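Local coordinates for putative exported protein (PDB 2DVZ), which probably serves as a periplasmic solute receptor, binding L-glutamate in a pocket for delivery to a membrane transporter, at residues N117-N122 / K131-E136; E160-K163 / G167-I170. One frame throughout, in Å; residues are numbered along the deposited sequence.

Interaction 1: N117-N122 / K131-E136. With CD (cadmium ion), chain D; CD (cadmium ion), chain E.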
loop_
_atom_site.group_PDB
_atom_site.type_symbol
_atom_site.label_atom_id
_atom_site.label_comp_id
_atom_site.label_asym_id
_atom_site.label_seq_id
_atom_site.Cartn_x
_atom_site.Cartn_y
_atom_site.Cartn_z
ATOM N N ASN A 117 5.195 -4.220 4.397
ATOM C CA ASN A 117 4.005 -5.037 4.560
ATOM C C ASN A 117 4.156 -5.961 5.785
ATOM O O ASN A 117 5.259 -6.111 6.343
ATOM C CB ASN A 117 3.691 -5.817 3.285
ATOM C CG ASN A 117 3.107 -4.956 2.177
ATOM O OD1 ASN A 117 2.919 -5.435 1.046
ATOM N ND2 ASN A 117 2.798 -3.706 2.480
ATOM N N VAL A 118 3.043 -6.525 6.228
ATOM C CA VAL A 118 3.002 -7.281 7.475
ATOM C C VAL A 118 1.965 -8.371 7.369
ATOM O O VAL A 118 0.910 -8.136 6.802
ATOM C CB VAL A 118 2.703 -6.366 8.713
ATOM C CG1 VAL A 118 1.273 -5.665 8.654
ATOM C CG2 VAL A 118 2.988 -7.111 10.057
ATOM N N VAL A 119 2.272 -9.559 7.898
ATOM C CA VAL A 119 1.230 -10.562 8.146
ATOM C C VAL A 119 0.985 -10.586 9.665
ATOM O O VAL A 119 1.903 -10.800 10.467
ATOM C CB VAL A 119 1.510 -11.979 7.495
ATOM C CG1 VAL A 119 2.816 -12.644 7.994
ATOM C CG2 VAL A 119 0.306 -12.926 7.650
ATOM N N ALA A 120 -0.262 -10.327 10.051
ATOM C CA ALA A 120 -0.594 -10.295 11.439
ATOM C C ALA A 120 -1.773 -11.225 11.743
ATOM O O ALA A 120 -2.540 -11.656 10.822
ATOM C CB ALA A 120 -0.874 -8.839 11.901
ATOM N N VAL A 121 -1.879 -11.577 13.028
ATOM C CA VAL A 121 -2.941 -12.452 13.473
ATOM C C VAL A 121 -3.732 -11.799 14.614
ATOM O O VAL A 121 -3.245 -10.919 15.342
ATOM C CB VAL A 121 -2.478 -13.931 13.810
ATOM C CG1 VAL A 121 -1.934 -14.620 12.618
ATOM C CG2 VAL A 121 -1.463 -13.987 14.965
ATOM N N ASN A 122 -4.970 -12.223 14.736
ATOM C CA ASN A 122 -5.699 -11.969 15.962
ATOM C C ASN A 122 -4.925 -12.637 17.138
ATOM O O ASN A 122 -4.430 -13.748 16.993
ATOM C CB ASN A 122 -7.157 -12.479 15.842
ATOM C CG ASN A 122 -7.961 -12.219 17.093
ATOM O OD1 ASN A 122 -7.865 -12.972 18.079
ATOM N ND2 ASN A 122 -8.730 -11.146 17.084
ATOM N N LYS A 131 7.271 -19.704 12.795
ATOM C CA LYS A 131 7.427 -21.169 12.769
ATOM C C LYS A 131 6.155 -21.904 13.162
ATOM O O LYS A 131 5.709 -22.814 12.437
ATOM C CB LYS A 131 8.588 -21.620 13.692
ATOM C CG LYS A 131 8.851 -23.115 13.609
ATOM C CD LYS A 131 10.118 -23.523 14.275
ATOM C CE LYS A 131 10.200 -25.069 14.342
ATOM N NZ LYS A 131 9.208 -25.673 15.329
ATOM N N GLY A 132 5.582 -21.512 14.299
ATOM C CA GLY A 132 4.358 -22.123 14.837
ATOM C C GLY A 132 3.080 -21.675 14.118
ATOM O O GLY A 132 2.033 -22.356 14.147
ATOM N N PHE A 133 3.179 -20.486 13.529
ATOM C CA PHE A 133 2.191 -19.913 12.645
ATOM C C PHE A 133 1.935 -20.835 11.427
ATOM O O PHE A 133 0.818 -21.295 11.191
ATOM C CB PHE A 133 2.685 -18.502 12.263
ATOM C CG PHE A 133 1.796 -17.764 11.301
ATOM C CD1 PHE A 133 2.352 -17.132 10.183
ATOM C CD2 PHE A 133 0.397 -17.687 11.506
ATOM C CE1 PHE A 133 1.534 -16.410 9.282
ATOM C CE2 PHE A 133 -0.440 -16.976 10.597
ATOM C CZ PHE A 133 0.134 -16.330 9.499
ATOM N N LEU A 134 2.996 -21.142 10.699
ATOM C CA LEU A 134 2.940 -22.120 9.632
ATOM C C LEU A 134 2.440 -23.495 10.069
ATOM O O LEU A 134 1.583 -24.049 9.421
ATOM C CB LEU A 134 4.321 -22.236 8.967
ATOM C CG LEU A 134 4.825 -21.010 8.200
ATOM C CD1 LEU A 134 5.959 -21.449 7.302
ATOM C CD2 LEU A 134 3.689 -20.408 7.364
ATOM N N GLU A 135 2.988 -24.040 11.155
ATOM C CA GLU A 135 2.538 -25.306 11.710
ATOM C C GLU A 135 1.030 -25.347 11.885
ATOM O O GLU A 135 0.388 -26.234 11.317
ATOM C CB GLU A 135 3.229 -25.603 13.023
ATOM C CG GLU A 135 4.605 -26.186 12.821
ATOM C CD GLU A 135 5.494 -26.058 14.030
ATOM O OE1 GLU A 135 4.952 -25.937 15.136
ATOM O OE2 GLU A 135 6.738 -26.080 13.879
ATOM N N GLU A 136 0.485 -24.393 12.653
ATOM C CA GLU A 136 -0.971 -24.234 12.876
ATOM C C GLU A 136 -1.808 -24.196 11.564
ATOM O O GLU A 136 -2.850 -24.862 11.464
ATOM C CB GLU A 136 -1.228 -22.981 13.739
ATOM C CG GLU A 136 -2.698 -22.543 13.945
ATOM C CD GLU A 136 -3.588 -23.545 14.701
ATOM O OE1 GLU A 136 -3.065 -24.447 15.406
ATOM O OE2 GLU A 136 -4.845 -23.427 14.601
HETATM CD CD CD D . 5.608 -25.371 17.426
HETATM CD CD CD E . -3.820 -26.173 16.709
HETATM O O HOH W 1 -5.901 -25.345 16.444
HETATM O O HOH W 2 6.983 -23.176 17.031
HETATM O O HOH W 3 -1.322 -27.330 17.046
HETATM O O HOH W 4 -3.875 -25.178 18.999
#

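Interaction 2: E160-K163 / G167-I170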
loop_
_atom_site.group_PDB
_atom_site.type_symbol
_atom_site.label_atom_id
_atom_site.label_comp_id
_atom_site.label_asym_id
_atom_site.label_seq_id
_atom_site.Cartn_x
_atom_site.Cartn_y
_atom_site.Cartn_z
ATOM N N GLU A 160 -1.876 -14.631 -1.470
ATOM C CA GLU A 160 -1.841 -15.728 -2.409
ATOM C C GLU A 160 -0.432 -16.188 -2.648
ATOM O O GLU A 160 -0.173 -17.382 -2.795
ATOM C CB GLU A 160 -2.505 -15.305 -3.730
ATOM C CG GLU A 160 -4.073 -15.206 -3.662
ATOM C CD GLU A 160 -4.740 -16.428 -2.991
ATOM O OE1 GLU A 160 -4.575 -17.571 -3.478
ATOM O OE2 GLU A 160 -5.437 -16.242 -1.961
ATOM N N SER A 161 0.481 -15.221 -2.715
ATOM C CA SER A 161 1.934 -15.497 -2.717
ATOM C C SER A 161 2.422 -16.255 -1.479
ATOM O O SER A 161 3.250 -17.176 -1.591
ATOM C CB SER A 161 2.714 -14.185 -2.856
ATOM O OG SER A 161 2.606 -13.782 -4.208
ATOM N N PHE A 162 1.910 -15.847 -0.316
ATOM C CA PHE A 162 2.207 -16.493 0.939
ATOM C C PHE A 162 1.786 -17.971 0.934
ATOM O O PHE A 162 2.544 -18.873 1.332
ATOM C CB PHE A 162 1.473 -15.712 2.039
ATOM C CG PHE A 162 1.637 -16.290 3.410
ATOM C CD1 PHE A 162 2.618 -15.800 4.259
ATOM C CD2 PHE A 162 0.830 -17.342 3.846
ATOM C CE1 PHE A 162 2.784 -16.318 5.509
ATOM C CE2 PHE A 162 0.991 -17.876 5.117
ATOM C CZ PHE A 162 1.969 -17.354 5.958
ATOM N N LYS A 163 0.540 -18.196 0.519
ATOM C CA LYS A 163 -0.044 -19.524 0.388
ATOM C C LYS A 163 0.833 -20.418 -0.496
ATOM O O LYS A 163 1.175 -21.530 -0.117
ATOM C CB LYS A 163 -1.466 -19.404 -0.194
ATOM C CG LYS A 163 -2.427 -18.911 0.823
ATOM C CD LYS A 163 -3.753 -18.476 0.250
ATOM C CE LYS A 163 -4.484 -19.605 -0.435
ATOM N NZ LYS A 163 -5.829 -19.069 -0.827
ATOM N N GLY A 167 2.992 -23.267 1.212
ATOM C CA GLY A 167 2.159 -24.465 1.156
ATOM C C GLY A 167 1.042 -24.431 2.196
ATOM O O GLY A 167 0.786 -25.417 2.901
ATOM N N THR A 168 0.378 -23.282 2.302
ATOM C CA THR A 168 -0.755 -23.153 3.186
ATOM C C THR A 168 -2.008 -22.856 2.377
ATOM O O THR A 168 -1.916 -22.544 1.181
ATOM C CB THR A 168 -0.496 -22.116 4.308
ATOM O OG1 THR A 168 -0.086 -20.890 3.715
ATOM C CG2 THR A 168 0.632 -22.611 5.296
ATOM N N ASP A 169 -3.171 -23.001 3.023
ATOM C CA ASP A 169 -4.488 -22.856 2.395
ATOM C C ASP A 169 -5.314 -22.094 3.391
ATOM O O ASP A 169 -5.628 -22.578 4.472
ATOM C CB ASP A 169 -5.097 -24.237 2.082
ATOM C CG ASP A 169 -6.567 -24.188 1.625
ATOM O OD1 ASP A 169 -7.234 -23.117 1.630
ATOM O OD2 ASP A 169 -7.078 -25.270 1.258
ATOM N N ILE A 170 -5.627 -20.862 3.014
ATOM C CA ILE A 170 -6.280 -19.903 3.887
ATOM C C ILE A 170 -7.173 -19.133 2.971
ATOM O O ILE A 170 -6.858 -18.988 1.772
ATOM C CB ILE A 170 -5.265 -19.000 4.731
ATOM C CG1 ILE A 170 -4.080 -18.496 3.902
ATOM C CG2 ILE A 170 -4.576 -19.842 5.773
ATOM C CD1 ILE A 170 -2.868 -17.909 4.770
#

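Interaction 1: N117-N122 / K131-E136
Phe133 carries the apolar contact from the helix side, and Val119 and Val121 receive it on the strand. The two valines point the same way off strand 117-121, with Ala120 between them turned to the other side. CG1 of Val121 lies 3.4 Å from CE2 of Phe133, a tight approach for two carbons. The side chains of this pair run past each other in opposite directions. Val119 brings CG2 to the far end of the same ring, 3.9 Å from CZ of Phe133, and its axis is oblique to that of the phenylalanine. With CG anti to the backbone N (chi1 178°), Phe133 sends its ring away from the helix and out to the strand. All three residues are buried, and the contact is purely apolar.

Charged groups lie elsewhere on the helix. NZ of Lys131 makes a salt bridge to OE2 of Glu135, 2.9 Å away and one helical turn on. OE2 of Glu135 accepts it on its syn lone pair, the side of the other carboxylate oxygen. OE1 of Glu135 binds one cadmium ion, so the two oxygens of Glu135 have different partners. OE1 of Glu136 binds a second cadmium ion at 2.3 Å. Three waters also bind that ion, and one of them donates to OE2 of Glu136. A bend at chi2 (64°) turns this carboxylate back from an extended course.

The strand belongs to the central sheet, bonded through its backbone to strands 192-196 and 210-215. Met212 of strand 210-215 also touches Phe133, and Phe125 meets its ring edge-to-face. Leu134 leans on Phe162 and Thr166 of helix 154-166. Helix 130-138 is thus packed against the sheet at the outer end of strand 106-121, with the side chain of Val119 about 13 Å from the bound glutamate.

Interaction 2: E160-K163 / G167-I170
Lys163 grips the segment 167-170 with both its carbonyl and its side chain. The carbonyl O of Lys163 accepts the N-H of Thr168 at 3.1 Å, in the carbonyl plane and on a lone pair. It also receives a weak bond from N of Gly167. Gly167 leaves the helix with positive phi (66°), and the bond from Thr168 back to Lys163 closes the turn as in a Schellman motif.

The packing is tight along the lysine chain. CG of Lys163 lies 3.5 Å from CG1 of Ile170, the two side chains running in opposite directions. A bend at chi3 (62°) brings NZ of Lys163 to O of Ile170, 2.8 Å away and almost in line with the C=O bond. NZ also makes a salt bridge to OE2 of Glu160, which in turn is bonded to Tyr146 OH. Deeper in, CD1 of Ile170 meets CD2 of Phe162 at 3.9 Å. OG1 of Thr168 reaches CE2 of the same ring, while its hydrogen-bond partner is Thr166.

The outer side is looser. Gly167 and Asp169 are exposed, and the Asp169 side chain starts off away from the helix. Its OD1 stays 4.9 Å from NZ of Lys163.

Leu137 of helix 130-138 touches Thr168 and Ile170. Tyr146 of strand 145-148 touches Lys163 and Ile170, and Phe194 of strand 192-196 meets Phe162 edge-to-face.

In the fold
From the N terminus, strand 106-121 comes first, and a short connection leads from it to helix 130-138. Interaction 1 closes that connection. The chain then forms strand 145-148 and helix 154-166, and interaction 2 closes the turn leading from this helix to strand 171-174. Strands 145-148 and 171-174 are parallel neighbours, so helix 154-166 is the helix of a beta-alpha-beta crossover. The two contacts follow in series and neither nest nor cross. They meet in space, with CE1 of Phe133 3.5 Å from CZ of Phe162. Helices 130-138 and 154-166 are thereby joined to each other beside the same sheet.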